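PDB 2QDD: mandelate racemase/muconate lactonizing enzyme from Roseovarius nubinhibens, which is of unknown specific function but binds magnesium and, as an enolase superfamily member, probably abstracts a proton from a carboxylate substrate. Local coordinates for residues A[175-180]-A[210-215]; A[192-197]-A[218-223]. All coordinates share one frame; numbering follows the deposited sequence.

Contact 1: A[175-180]-A[210-215]; sequences QDIARI and LNSVRA
Ile177 reaches from helix 173-185 toward the loop that follows helix 203-210, with its two branches splitting the work. Its CB is the fork. CG1, anti to the carbonyl carbon (chi1 -69°), runs over Ser212 and lies 4.0 Å from Ser212 CB. CD1 at the tip presses closer to the same atom, at 3.8 Å from Ser212 CB. The other branch, CG2, is anti to the backbone N and meets Val213 CG2 at 4.1 Å, the two side chains running antiparallel alongside each other. Nearly one turn further along the helix, Ile180 lies roughly perpendicular to Val213. Its CG2 fits between two neighbours, 3.7 Å from Val213 CG2 and 3.7 Å from Ala215 CB, and also lies 3.8 Å from Val213 CG1. Thus one methyl of the helix touches both branches of the valine. Val213 itself has chi1 at 125°, nearly eclipsed; at this torsion CG2 faces both isoleucines and CG1 faces Ile180 CG2. No hydrogen bond joins the side chains across this patch. The hydroxyl of Ser212, although beside Ile177 CD1, is bonded back to the carbonyl of Glu208, so its methylene does the apolar packing. Polar links lie around the patch: Glu181 OE1 accepts a hydrogen bond from Arg214 N, and Asn211 O accepts one from Arg216 NE of the second subunit. Both isoleucines also rest on Val209 of helix 203-210. Such interlocking of aliphatic branches joins one outer helix to the loop leading from the next helix into strand 218-220, as in the helical layer of the enolase-superfamily barrel.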
loop_
_atom_site.group_PDB
_atom_site.type_symbol
_atom_site.label_atom_id
_atom_site.label_comp_id
_atom_site.label_asym_id
_atom_site.label_seq_id
_atom_site.Cartn_x
_atom_site.Cartn_y
_atom_site.Cartn_z
ATOM N N GLN A 175 -2.375 24.428 28.252
ATOM C CA GLN A 175 -1.138 24.752 28.963
ATOM C C GLN A 175 0.129 24.245 28.272
ATOM O O GLN A 175 1.184 24.866 28.393
ATOM C CB GLN A 175 -1.191 24.335 30.442
ATOM C CG GLN A 175 -1.392 22.840 30.705
ATOM C CD GLN A 175 -1.660 22.520 32.177
ATOM O OE1 GLN A 175 -2.416 23.222 32.853
ATOM N NE2 GLN A 175 -1.044 21.450 32.672
ATOM N N ASP A 176 0.024 23.131 27.546
ATOM C CA ASP A 176 1.117 22.654 26.690
ATOM C C ASP A 176 1.389 23.578 25.500
ATOM O O ASP A 176 2.548 23.809 25.154
ATOM C CB ASP A 176 0.871 21.220 26.206
ATOM C CG ASP A 176 1.300 20.165 27.222
ATOM O OD1 ASP A 176 2.182 20.446 28.071
ATOM O OD2 ASP A 176 0.753 19.040 27.163
ATOM N N ILE A 177 0.323 24.105 24.893
ATOM C CA ILE A 177 0.435 25.098 23.818
ATOM C C ILE A 177 1.168 26.353 24.305
ATOM O O ILE A 177 2.104 26.823 23.649
ATOM C CB ILE A 177 -0.957 25.448 23.202
ATOM C CG1 ILE A 177 -1.511 24.251 22.428
ATOM C CG2 ILE A 177 -0.858 26.636 22.245
ATOM C CD1 ILE A 177 -3.029 24.142 22.411
ATOM N N ALA A 178 0.768 26.859 25.473
ATOM C CA ALA A 178 1.396 28.043 26.079
ATOM C C ALA A 178 2.841 27.815 26.528
ATOM O O ALA A 178 3.656 28.736 26.472
ATOM C CB ALA A 178 0.555 28.562 27.238
ATOM N N ARG A 179 3.146 26.595 26.970
ATOM C CA ARG A 179 4.518 26.179 27.268
ATOM C C ARG A 179 5.399 26.156 26.023
ATOM O O ARG A 179 6.476 26.754 26.008
ATOM C CB ARG A 179 4.536 24.795 27.914
ATOM C CG ARG A 179 4.343 24.799 29.414
ATOM C CD ARG A 179 4.079 23.394 29.912
ATOM N NE ARG A 179 3.312 23.399 31.153
ATOM C CZ ARG A 179 2.630 22.360 31.624
ATOM N NH1 ARG A 179 2.611 21.207 30.965
ATOM N NH2 ARG A 179 1.965 22.474 32.764
ATOM N N ILE A 180 4.933 25.460 24.989
ATOM C CA ILE A 180 5.686 25.297 23.751
ATOM C C ILE A 180 5.983 26.654 23.106
ATOM O O ILE A 180 7.128 26.928 22.745
ATOM C CB ILE A 180 4.969 24.328 22.763
ATOM C CG1 ILE A 180 5.115 22.874 23.231
ATOM C CG2 ILE A 180 5.541 24.446 21.366
ATOM C CD1 ILE A 180 4.059 21.945 22.673
ATOM N N LEU A 210 0.006 20.101 18.585
ATOM C CA LEU A 210 1.042 20.308 17.566
ATOM C C LEU A 210 0.537 21.024 16.324
ATOM O O LEU A 210 1.305 21.695 15.651
ATOM C CB LEU A 210 1.753 19.004 17.196
ATOM C CG LEU A 210 2.579 18.331 18.296
ATOM C CD1 LEU A 210 3.209 17.041 17.800
ATOM C CD2 LEU A 210 3.644 19.277 18.820
ATOM N N ASN A 211 -0.758 20.911 16.039
ATOM C CA ASN A 211 -1.370 21.710 14.982
ATOM C C ASN A 211 -1.917 23.064 15.439
ATOM O O ASN A 211 -2.507 23.794 14.645
ATOM C CB ASN A 211 -2.432 20.902 14.219
ATOM C CG ASN A 211 -1.826 19.753 13.417
ATOM O OD1 ASN A 211 -0.658 19.792 13.046
ATOM N ND2 ASN A 211 -2.627 18.732 13.141
ATOM N N SER A 212 -1.708 23.397 16.713
ATOM C CA SER A 212 -2.074 24.714 17.251
ATOM C C SER A 212 -0.875 25.650 17.385
ATOM O O SER A 212 -1.020 26.818 17.758
ATOM C CB SER A 212 -2.750 24.558 18.608
ATOM O OG SER A 212 -3.891 23.729 18.505
ATOM N N VAL A 213 0.301 25.128 17.061
ATOM C CA VAL A 213 1.574 25.660 17.534
ATOM C C VAL A 213 2.450 26.019 16.320
ATOM O O VAL A 213 2.457 25.295 15.321
ATOM C CB VAL A 213 2.232 24.633 18.518
ATOM C CG1 VAL A 213 3.628 24.220 18.127
ATOM C CG2 VAL A 213 2.155 25.116 19.944
ATOM N N ARG A 214 3.146 27.156 16.393
ATOM C CA ARG A 214 4.019 27.597 15.300
ATOM C C ARG A 214 5.404 26.956 15.362
ATOM O O ARG A 214 6.119 26.902 14.357
ATOM C CB ARG A 214 4.155 29.119 15.297
ATOM C CG ARG A 214 3.050 29.852 14.554
ATOM C CD ARG A 214 3.253 31.367 14.642
ATOM N NE ARG A 214 2.686 31.928 15.872
ATOM C CZ ARG A 214 3.386 32.252 16.961
ATOM N NH1 ARG A 214 4.703 32.079 16.997
ATOM N NH2 ARG A 214 2.765 32.752 18.020
ATOM N N ALA A 215 5.768 26.476 16.549
ATOM C CA ALA A 215 7.074 25.882 16.812
ATOM C C ALA A 215 7.310 24.573 16.064
ATOM O O ALA A 215 6.457 23.680 16.061
ATOM C CB ALA A 215 7.247 25.662 18.292
#

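Contact 2: A[192-197]-A[218-223]; sequences RVTFDV and WIEQPC
Extended torsions set two acidic groups alongside each other: CG is anti to the backbone N in both Asp196 (chi1 -178°) and Glu220 (chi1 -169°), and the rest of the glutamate is stretched out straight. The two side chains run side by side from their strands and their carboxylates stack with planes only 9° apart, Asp196 OD1 lying 3.5 Å from Glu220 OE2. Two like charges this close would probably raise the proton affinity of the pair, an effect that the salt bridges Asp196-Lys167 and Glu220-Lys265 should offset. A water sits 2.8 Å from both Asp196 OD1 and Glu220 OE2. Behind the carboxylates, parallel strands 192-196 and 218-220 fix the spacing. Phe195 is bonded through both its backbone N and its backbone O: the N donates to Trp218 O at 3.1 Å, and the O receives an almost straight bond from Glu220 N at 2.9 Å. A weak bond, Val197 N to Glu220 O at 3.3 Å, continues the ladder past the first strand's end. On the face that bears the acids, Thr194 lies beside Trp218, its OG1 3.8 Å from Trp218 CB, while Thr194 CG2 rests against the Glu220 stem. Phe195 and Ile219 occupy the reverse face, Ile219 CD1 touching Phe195 CB at 4.0 Å. Farther from the acids, a water bridges Trp218 NE1 and, weakly, Arg192 NH1; the arginine's stronger partner is Glu208 of the third subunit. An alanine in place of Glu220 would remove the stacked carboxylate and a salt-bridge partner of Lys265, and would probably weaken magnesium binding. Asp196, Glu220, Asp243 and Glu244 bind magnesium, although none is bound in this chain; acids at the C-terminal ends of adjacent parallel strands are the hallmark metal site of the enolase-superfamily barrel.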
loop_
_atom_site.group_PDB
_atom_site.type_symbol
_atom_site.label_atom_id
_atom_site.label_comp_id
_atom_site.label_asym_id
_atom_site.label_seq_id
_atom_site.Cartn_x
_atom_site.Cartn_y
_atom_site.Cartn_z
ATOM N N ARG A 192 19.148 25.064 21.413
ATOM C CA ARG A 192 18.149 24.131 20.863
ATOM C C ARG A 192 17.256 23.554 21.959
ATOM O O ARG A 192 17.742 23.197 23.031
ATOM C CB ARG A 192 18.819 22.970 20.112
ATOM C CG ARG A 192 19.992 23.348 19.217
ATOM C CD ARG A 192 19.896 22.675 17.865
ATOM N NE ARG A 192 18.828 23.253 17.055
ATOM C CZ ARG A 192 18.036 22.561 16.241
ATOM N NH1 ARG A 192 18.175 21.246 16.110
ATOM N NH2 ARG A 192 17.095 23.191 15.555
ATOM N N VAL A 193 15.955 23.456 21.678
ATOM C CA VAL A 193 15.040 22.662 22.501
ATOM C C VAL A 193 14.547 21.370 21.853
ATOM O O VAL A 193 14.283 21.318 20.650
ATOM C CB VAL A 193 13.826 23.465 23.039
ATOM C CG1 VAL A 193 14.237 24.332 24.207
ATOM C CG2 VAL A 193 13.160 24.284 21.945
ATOM N N THR A 194 14.440 20.334 22.679
ATOM C CA THR A 194 13.582 19.187 22.427
ATOM C C THR A 194 12.438 19.236 23.441
ATOM O O THR A 194 12.678 19.380 24.638
ATOM C CB THR A 194 14.386 17.861 22.583
ATOM O OG1 THR A 194 15.453 17.834 21.625
ATOM C CG2 THR A 194 13.503 16.626 22.377
ATOM N N PHE A 195 11.200 19.129 22.961
ATOM C CA PHE A 195 10.051 18.956 23.846
ATOM C C PHE A 195 9.775 17.488 24.092
ATOM O O PHE A 195 9.334 16.771 23.192
ATOM C CB PHE A 195 8.811 19.665 23.298
ATOM C CG PHE A 195 8.958 21.154 23.225
ATOM C CD1 PHE A 195 9.263 21.771 22.023
ATOM C CD2 PHE A 195 8.811 21.937 24.365
ATOM C CE1 PHE A 195 9.410 23.150 21.946
ATOM C CE2 PHE A 195 8.955 23.316 24.302
ATOM C CZ PHE A 195 9.258 23.927 23.090
ATOM N N ASP A 196 10.052 17.056 25.322
ATOM C CA ASP A 196 9.935 15.658 25.726
ATOM C C ASP A 196 8.617 15.426 26.466
ATOM O O ASP A 196 8.382 15.961 27.554
ATOM C CB ASP A 196 11.137 15.245 26.585
ATOM C CG ASP A 196 11.096 13.779 27.012
ATOM O OD1 ASP A 196 10.367 12.961 26.400
ATOM O OD2 ASP A 196 11.820 13.438 27.973
ATOM N N VAL A 197 7.771 14.613 25.848
ATOM C CA VAL A 197 6.378 14.449 26.242
ATOM C C VAL A 197 6.310 13.241 27.167
ATOM O O VAL A 197 5.409 13.140 28.009
ATOM C CB VAL A 197 5.495 14.228 24.983
ATOM C CG1 VAL A 197 4.044 14.016 25.339
ATOM C CG2 VAL A 197 5.635 15.400 24.018
ATOM N N TRP A 218 11.939 19.673 17.644
ATOM C CA TRP A 218 11.827 18.247 17.977
ATOM C C TRP A 218 10.731 17.933 18.984
ATOM O O TRP A 218 10.597 18.613 20.003
ATOM C CB TRP A 218 13.141 17.743 18.563
ATOM C CG TRP A 218 14.201 17.376 17.570
ATOM C CD1 TRP A 218 15.372 18.042 17.342
ATOM C CD2 TRP A 218 14.217 16.231 16.709
ATOM N NE1 TRP A 218 16.104 17.398 16.379
ATOM C CE2 TRP A 218 15.424 16.280 15.976
ATOM C CE3 TRP A 218 13.327 15.174 16.479
ATOM C CZ2 TRP A 218 15.766 15.310 15.037
ATOM C CZ3 TRP A 218 13.664 14.213 15.534
ATOM C CH2 TRP A 218 14.871 14.291 14.821
ATOM N N ILE A 219 9.951 16.896 18.689
ATOM C CA ILE A 219 9.020 16.322 19.653
ATOM C C ILE A 219 9.451 14.897 19.947
ATOM O O ILE A 219 9.515 14.058 19.042
ATOM C CB ILE A 219 7.555 16.320 19.128
ATOM C CG1 ILE A 219 7.120 17.721 18.677
ATOM C CG2 ILE A 219 6.597 15.747 20.181
ATOM C CD1 ILE A 219 7.247 18.825 19.735
ATOM N N GLU A 220 9.757 14.634 21.212
ATOM C CA GLU A 220 10.233 13.321 21.617
ATOM C C GLU A 220 9.074 12.476 22.118
ATOM O O GLU A 220 8.359 12.876 23.047
ATOM C CB GLU A 220 11.332 13.438 22.675
ATOM C CG GLU A 220 12.072 12.137 22.957
ATOM C CD GLU A 220 12.951 12.210 24.201
ATOM O OE1 GLU A 220 13.553 13.281 24.452
ATOM O OE2 GLU A 220 13.043 11.192 24.926
ATOM N N GLN A 221 8.898 11.325 21.463
ATOM C CA GLN A 221 7.974 10.253 21.852
ATOM C C GLN A 221 6.640 10.728 22.455
ATOM O O GLN A 221 6.424 10.618 23.668
ATOM C CB GLN A 221 8.690 9.214 22.731
ATOM C CG GLN A 221 7.881 7.949 23.032
ATOM C CD GLN A 221 8.089 6.834 22.047
ATOM O OE1 GLN A 221 9.214 6.510 21.685
ATOM N NE2 GLN A 221 6.994 6.206 21.629
ATOM N N PRO A 222 5.749 11.285 21.610
ATOM C CA PRO A 222 4.530 11.880 22.158
ATOM C C PRO A 222 3.559 10.842 22.739
ATOM O O PRO A 222 2.855 11.134 23.705
ATOM C CB PRO A 222 3.923 12.622 20.958
ATOM C CG PRO A 222 4.465 11.935 19.758
ATOM C CD PRO A 222 5.816 11.395 20.138
ATOM N N CYS A 223 3.558 9.637 22.172
ATOM C CA CYS A 223 2.590 8.601 22.515
ATOM C C CYS A 223 3.280 7.296 22.923
ATOM O O CYS A 223 4.500 7.183 22.849
ATOM C CB CYS A 223 1.639 8.369 21.338
ATOM S SG CYS A 223 0.723 9.845 20.803
HETATM O O HOH W 1 18.022 18.555 14.453
HETATM O O HOH W 2 14.755 21.696 17.957
HETATM O O HOH W 3 10.574 10.246 25.791
#

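How the contacts relate
Contact 2 pairs the two strands of the beta-alpha-beta unit 192-196, 203-210, 218-220; contact 1 ties the loop of that unit, 210-215, to the preceding helix 173-185. Contact 2 lies deep, its centre about 16 Å from the chain centre; contact 1 lies about 27 Å out, in the helical layer, yet most of its touching residues are buried. Their chemistry follows: aliphatic side chains without hydrogen bonds in contact 1, backbone ladder, waters and crowded charges in contact 2. They meet where Phe195 CZ packs on Ile180 O at 3.7 Å and Leu210 CD2 on Ile219 CD1 at 3.7 Å. The strands' apolar face thus turns to the helices, their acidic face to the metal site.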